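Local coordinates for alpha-L-rhamnosidase (Klebsiella oxytoca, PDB 4XHC), which hydrolyses terminal alpha-L-rhamnose residues from rhamnosides as a member of glycoside hydrolase family 78, at residues D249-A254 against F308-Y313; V256-F261 against L316-D321. All coordinates share one frame; numbering follows the deposited sequence.

Contact 1: residues D249-A254 against F308-Y313; sequences DLRLQA and FVDVLY. With RAM (alpha-L-rhamnopyranose), chain C.
Asp310 is the first residue of 308-313 to meet the other helix, through a salt bridge to Arg251. OD2 of Asp310 takes a hydrogen bond from NH1 of Arg251 at 2.5 Å, bent to 149° at the hydrogen. The oxygen lies at the guanidinium edge and in its plane, but NH1 alone reaches OD2, on its anti side and 32° out of the carboxylate plane; this is a single bond and not a two-bond pairing, and the two planes are turned 52° apart. A bend at chi3 turns the arginine's end toward the acid, and Phe307 adds a cation-pi contact to Arg251. One residue on, Val311 fills the nonpolar half: its CG2 packs 3.7 Å from both CA and CB of Arg251, where the backbones approach to 5.5 Å between the CA atoms of Arg251 and Val311. Arg251 of this buried ion pair lies two residues after Asp249, whose OD1 accepts from O4 of the bound rhamnose at 2.6 Å and whose OD2 accepts from O3 at 2.8 Å. The two helices pack side by side and run the same way, a pairing consistent with the (alpha/alpha)6 barrel of family 78 glycosidases.

Contact 2: residues V256-F261 against L316-D321; sequences VNDVTF and LQSAED
Asp258 and Ser318 alone carry this contact, and the packed part of it is the approach of the Asp258 carboxylate to the CB of Ser318. OD1 of Asp258 is modelled 2.9 Å from Ser318 CB and OD2 3.1 Å from the same carbon, so both oxygens face the methylene; at 2.7 Å resolution these short separations are doubtful in detail. The hydroxyl gives no bond here: Ser318 OG lies 3.2 Å from Asp258 OD1, but the angle is poor. With chi1 at 59°, OG sits between the backbone N and the carbonyl carbon and is instead hydrogen-bonded to Asn314 O, one turn back in its own helix. OD1 of Asp258 finds its partner in His264 NE2, and the Ser318 side chain also touches His264, so that residue borders both sides of the contact.

Away from this pair the segments diverge. The CA atoms of Asp258 and Ser318 are already 6.9 Å apart, only 76 Å² is buried in all, and Gln317 and Glu320 lie exposed, the amide of Gln317 leading away from 256-261. Each segment then leaves its helix by its own turn. Val256 O accepts from Val259 N at 3.1 Å and from Thr260 OG1 at 2.9 Å, the two donors reaching it from opposite faces of its carbonyl plane, with the hydroxyl 45° out of that plane; the chain goes on to helix 264-276. In the partner, Glu320 leaves helical geometry with a positive phi of 62°, and Asp321 follows as N-cap of helix 322-340. The contact thus joins the C-terminal ends of two helices running the same way at the surface, consistent with the (alpha/alpha)6 barrel of this family.

Overall arrangement
From the N-terminal side, helix 247-259 supplies first 249-254 and then most of 256-261; the chain runs through helix 264-276 and short strands before helix 302-319 supplies 308-313 and then the start of 316-321. Contact 1 closes a loop of 53 residues and contact 2 one of 54. The segments alternate, so the loops cross rather than nest, as expected for two helices running the same way: the nearest CA pairs, Arg251 with Val311 and Asp258 with Ser318, share an offset of 60. The centres of contact 1 and contact 2 are about 11 Å apart. Together they join one helix pair from its buried part, close to the sugar-binding Asp249, to its surface end, within the six-hairpin glycosidase domain.

Contact 1: residues D249-A254 against F308-Y313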
loop_
_atom_site.group_PDB
_atom_site.type_symbol
_atom_site.label_atom_id
_atom_site.label_comp_id
_atom_site.label_asym_id
_atom_site.label_seq_id
_atom_site.Cartn_x
_atom_site.Cartn_y
_atom_site.Cartn_z
ATOM N N ASP A 249 23.959 22.730 1.471
ATOM C CA ASP A 249 24.123 21.605 2.388
ATOM C C ASP A 249 25.460 20.901 2.135
ATOM O O ASP A 249 26.232 20.655 3.062
ATOM C CB ASP A 249 22.951 20.624 2.248
ATOM C CG ASP A 249 21.607 21.259 2.591
ATOM O OD1 ASP A 249 21.200 22.201 1.884
ATOM O OD2 ASP A 249 20.951 20.815 3.563
ATOM N N LEU A 250 25.725 20.601 0.866
ATOM C CA LEU A 250 26.997 20.017 0.432
ATOM C C LEU A 250 28.199 20.761 1.000
ATOM O O LEU A 250 29.155 20.140 1.455
ATOM C CB LEU A 250 27.080 20.014 -1.102
ATOM C CG LEU A 250 28.399 19.561 -1.735
ATOM C CD1 LEU A 250 28.770 18.164 -1.270
ATOM C CD2 LEU A 250 28.310 19.604 -3.250
ATOM N N ARG A 251 28.160 22.087 0.955
ATOM C CA ARG A 251 29.290 22.889 1.416
ATOM C C ARG A 251 29.670 22.571 2.847
ATOM O O ARG A 251 30.844 22.448 3.164
ATOM C CB ARG A 251 28.992 24.381 1.301
ATOM C CG ARG A 251 30.182 25.243 1.680
ATOM C CD ARG A 251 30.041 26.682 1.212
ATOM N NE ARG A 251 29.355 27.476 2.213
ATOM C CZ ARG A 251 29.928 28.345 3.033
ATOM N NH1 ARG A 251 31.226 28.602 3.001
ATOM N NH2 ARG A 251 29.178 28.987 3.889
ATOM N N LEU A 252 28.669 22.438 3.704
ATOM C CA LEU A 252 28.902 22.151 5.117
ATOM C C LEU A 252 29.239 20.684 5.344
ATOM O O LEU A 252 30.128 20.359 6.133
ATOM C CB LEU A 252 27.696 22.572 5.957
ATOM C CG LEU A 252 27.774 23.990 6.533
ATOM C CD1 LEU A 252 28.270 25.011 5.522
ATOM C CD2 LEU A 252 26.421 24.402 7.074
ATOM N N GLN A 253 28.547 19.802 4.637
ATOM C CA GLN A 253 28.813 18.380 4.762
ATOM C C GLN A 253 30.241 18.034 4.375
ATOM O O GLN A 253 30.871 17.201 5.019
ATOM C CB GLN A 253 27.824 17.568 3.927
ATOM C CG GLN A 253 26.401 17.664 4.445
ATOM C CD GLN A 253 25.461 16.664 3.806
ATOM O OE1 GLN A 253 25.768 15.483 3.714
ATOM N NE2 GLN A 253 24.287 17.131 3.403
ATOM N N ALA A 254 30.757 18.679 3.333
ATOM C CA ALA A 254 32.132 18.426 2.892
ATOM C C ALA A 254 33.159 18.770 3.969
ATOM O O ALA A 254 34.169 18.092 4.099
ATOM C CB ALA A 254 32.434 19.179 1.602
ATOM N N PHE A 308 29.390 27.110 -5.040
ATOM C CA PHE A 308 30.194 26.234 -5.877
ATOM C C PHE A 308 31.675 26.610 -5.774
ATOM O O PHE A 308 32.549 25.737 -5.710
ATOM C CB PHE A 308 29.743 26.302 -7.335
ATOM C CG PHE A 308 30.393 25.275 -8.216
ATOM C CD1 PHE A 308 29.833 24.013 -8.360
ATOM C CD2 PHE A 308 31.575 25.561 -8.891
ATOM C CE1 PHE A 308 30.436 23.061 -9.168
ATOM C CE2 PHE A 308 32.181 24.614 -9.697
ATOM C CZ PHE A 308 31.610 23.364 -9.838
ATOM N N VAL A 309 31.955 27.909 -5.732
ATOM C CA VAL A 309 33.328 28.377 -5.640
ATOM C C VAL A 309 33.963 27.927 -4.334
ATOM O O VAL A 309 35.101 27.437 -4.340
ATOM C CB VAL A 309 33.429 29.912 -5.716
ATOM C CG1 VAL A 309 34.881 30.361 -5.589
ATOM C CG2 VAL A 309 32.820 30.426 -7.011
ATOM N N ASP A 310 33.250 28.102 -3.220
ATOM C CA ASP A 310 33.845 27.791 -1.919
ATOM C C ASP A 310 34.016 26.276 -1.740
ATOM O O ASP A 310 35.010 25.832 -1.159
ATOM C CB ASP A 310 33.056 28.414 -0.758
ATOM C CG ASP A 310 33.834 28.387 0.580
ATOM O OD1 ASP A 310 35.046 28.719 0.628
ATOM O OD2 ASP A 310 33.219 28.025 1.598
ATOM N N VAL A 311 33.081 25.486 -2.263
ATOM C CA VAL A 311 33.224 24.030 -2.206
ATOM C C VAL A 311 34.452 23.575 -2.996
ATOM O O VAL A 311 35.197 22.714 -2.532
ATOM C CB VAL A 311 31.974 23.283 -2.726
ATOM C CG1 VAL A 311 32.213 21.779 -2.705
ATOM C CG2 VAL A 311 30.757 23.629 -1.878
ATOM N N LEU A 312 34.647 24.142 -4.185
ATOM C CA LEU A 312 35.806 23.799 -5.011
ATOM C C LEU A 312 37.104 24.195 -4.320
ATOM O O LEU A 312 38.069 23.429 -4.322
ATOM C CB LEU A 312 35.721 24.466 -6.383
ATOM C CG LEU A 312 36.762 24.049 -7.431
ATOM C CD1 LEU A 312 36.735 22.555 -7.696
ATOM C CD2 LEU A 312 36.540 24.800 -8.735
ATOM N N TYR A 313 37.123 25.379 -3.718
ATOM C CA TYR A 313 38.297 25.840 -2.980
ATOM C C TYR A 313 38.620 24.918 -1.784
ATOM O O TYR A 313 39.772 24.489 -1.634
ATOM C CB TYR A 313 38.132 27.306 -2.537
ATOM C CG TYR A 313 39.212 27.760 -1.582
ATOM C CD1 TYR A 313 40.503 28.015 -2.033
ATOM C CD2 TYR A 313 38.950 27.903 -0.216
ATOM C CE1 TYR A 313 41.502 28.409 -1.155
ATOM C CE2 TYR A 313 39.939 28.300 0.670
ATOM C CZ TYR A 313 41.210 28.551 0.195
ATOM O OH TYR A 313 42.190 28.927 1.071
HETATM C C1 RAM C . 15.075 23.056 1.986
HETATM C C2 RAM C . 16.010 22.161 2.776
HETATM C C3 RAM C . 17.408 22.194 2.189
HETATM C C4 RAM C . 17.761 23.624 1.817
HETATM C C5 RAM C . 16.870 24.062 0.666
HETATM C C6 RAM C . 16.558 25.537 0.679
HETATM O O1 RAM C . 13.875 22.404 1.847
HETATM O O2 RAM C . 16.051 22.685 4.093
HETATM O O3 RAM C . 18.363 21.689 3.124
HETATM O O4 RAM C . 19.113 23.710 1.408
HETATM O O5 RAM C . 15.617 23.345 0.703
#

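Contact 2: residues V256-F261 against L316-D321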
loop_
_atom_site.group_PDB
_atom_site.type_symbol
_atom_site.label_atom_id
_atom_site.label_comp_id
_atom_site.label_asym_id
_atom_site.label_seq_id
_atom_site.Cartn_x
_atom_site.Cartn_y
_atom_site.Cartn_z
ATOM N N VAL A 256 32.730 18.548 7.240
ATOM C CA VAL A 256 32.670 17.549 8.300
ATOM C C VAL A 256 33.284 16.243 7.805
ATOM O O VAL A 256 34.043 15.593 8.516
ATOM C CB VAL A 256 31.222 17.314 8.779
ATOM C CG1 VAL A 256 31.188 16.342 9.954
ATOM C CG2 VAL A 256 30.566 18.637 9.162
ATOM N N ASN A 257 32.961 15.880 6.571
ATOM C CA ASN A 257 33.543 14.714 5.928
ATOM C C ASN A 257 35.070 14.735 6.006
ATOM O O ASN A 257 35.707 13.718 6.271
ATOM C CB ASN A 257 33.094 14.667 4.468
ATOM C CG ASN A 257 33.734 13.533 3.695
ATOM O OD1 ASN A 257 33.489 12.365 3.969
ATOM N ND2 ASN A 257 34.573 13.881 2.730
ATOM N N ASP A 258 35.636 15.907 5.782
ATOM C CA ASP A 258 37.072 16.117 5.813
ATOM C C ASP A 258 37.797 15.561 7.039
ATOM O O ASP A 258 38.894 15.040 6.927
ATOM C CB ASP A 258 37.344 17.617 5.744
ATOM C CG ASP A 258 38.374 17.964 4.726
ATOM O OD1 ASP A 258 38.235 17.463 3.586
ATOM O OD2 ASP A 258 39.300 18.737 5.065
ATOM N N VAL A 259 37.175 15.692 8.203
ATOM C CA VAL A 259 37.780 15.301 9.482
ATOM C C VAL A 259 37.124 14.068 10.114
ATOM O O VAL A 259 37.467 13.691 11.228
ATOM C CB VAL A 259 37.723 16.463 10.510
ATOM C CG1 VAL A 259 38.528 17.651 10.012
ATOM C CG2 VAL A 259 36.281 16.877 10.808
ATOM N N THR A 260 36.177 13.453 9.414
ATOM C CA THR A 260 35.557 12.213 9.873
ATOM C C THR A 260 35.883 11.092 8.884
ATOM O O THR A 260 36.906 10.427 9.039
ATOM C CB THR A 260 34.030 12.361 10.070
ATOM O OG1 THR A 260 33.419 12.813 8.854
ATOM C CG2 THR A 260 33.724 13.345 11.189
ATOM N N PHE A 261 35.046 10.908 7.862
ATOM C CA PHE A 261 35.147 9.739 6.985
ATOM C C PHE A 261 36.079 9.919 5.797
ATOM O O PHE A 261 36.435 8.943 5.145
ATOM C CB PHE A 261 33.768 9.329 6.485
ATOM C CG PHE A 261 32.808 8.978 7.581
ATOM C CD1 PHE A 261 32.844 7.729 8.177
ATOM C CD2 PHE A 261 31.872 9.900 8.016
ATOM C CE1 PHE A 261 31.962 7.406 9.192
ATOM C CE2 PHE A 261 30.989 9.585 9.028
ATOM C CZ PHE A 261 31.031 8.334 9.616
ATOM N N LEU A 316 40.007 21.499 -2.971
ATOM C CA LEU A 316 41.408 21.595 -3.340
ATOM C C LEU A 316 42.317 21.567 -2.103
ATOM O O LEU A 316 43.299 20.828 -2.087
ATOM C CB LEU A 316 41.658 22.861 -4.160
ATOM C CG LEU A 316 43.097 23.096 -4.643
ATOM C CD1 LEU A 316 43.571 21.936 -5.510
ATOM C CD2 LEU A 316 43.206 24.421 -5.387
ATOM N N GLN A 317 41.980 22.357 -1.078
ATOM C CA GLN A 317 42.778 22.427 0.163
ATOM C C GLN A 317 42.925 21.072 0.842
ATOM O O GLN A 317 44.005 20.711 1.297
ATOM C CB GLN A 317 42.151 23.400 1.178
ATOM C CG GLN A 317 42.159 24.884 0.802
ATOM C CD GLN A 317 43.466 25.361 0.193
ATOM O OE1 GLN A 317 44.493 25.452 0.873
ATOM N NE2 GLN A 317 43.429 25.670 -1.099
ATOM N N SER A 318 41.820 20.333 0.906
ATOM C CA SER A 318 41.745 19.080 1.653
ATOM C C SER A 318 42.188 17.843 0.880
ATOM O O SER A 318 42.852 16.980 1.438
ATOM C CB SER A 318 40.319 18.868 2.111
ATOM O OG SER A 318 39.447 18.822 0.998
ATOM N N ALA A 319 41.789 17.745 -0.386
ATOM C CA ALA A 319 42.114 16.584 -1.230
ATOM C C ALA A 319 43.387 16.762 -2.069
ATOM O O ALA A 319 43.988 15.773 -2.472
ATOM C CB ALA A 319 40.943 16.264 -2.144
ATOM N N GLU A 320 43.771 18.012 -2.346
ATOM C CA GLU A 320 44.986 18.339 -3.119
ATOM C C GLU A 320 44.933 17.785 -4.550
ATOM O O GLU A 320 45.921 17.261 -5.072
ATOM C CB GLU A 320 46.243 17.870 -2.375
ATOM C CG GLU A 320 46.352 18.442 -0.964
ATOM C CD GLU A 320 47.536 17.905 -0.166
ATOM O OE1 GLU A 320 48.225 16.969 -0.632
ATOM O OE2 GLU A 320 47.774 18.424 0.945
ATOM N N ASP A 321 43.769 17.950 -5.178
ATOM C CA ASP A 321 43.481 17.419 -6.507
ATOM C C ASP A 321 43.454 18.587 -7.499
ATOM O O ASP A 321 42.397 19.170 -7.762
ATOM C CB ASP A 321 42.134 16.680 -6.462
ATOM C CG ASP A 321 41.753 16.011 -7.787
ATOM O OD1 ASP A 321 42.540 16.042 -8.755
ATOM O OD2 ASP A 321 40.638 15.446 -7.851
#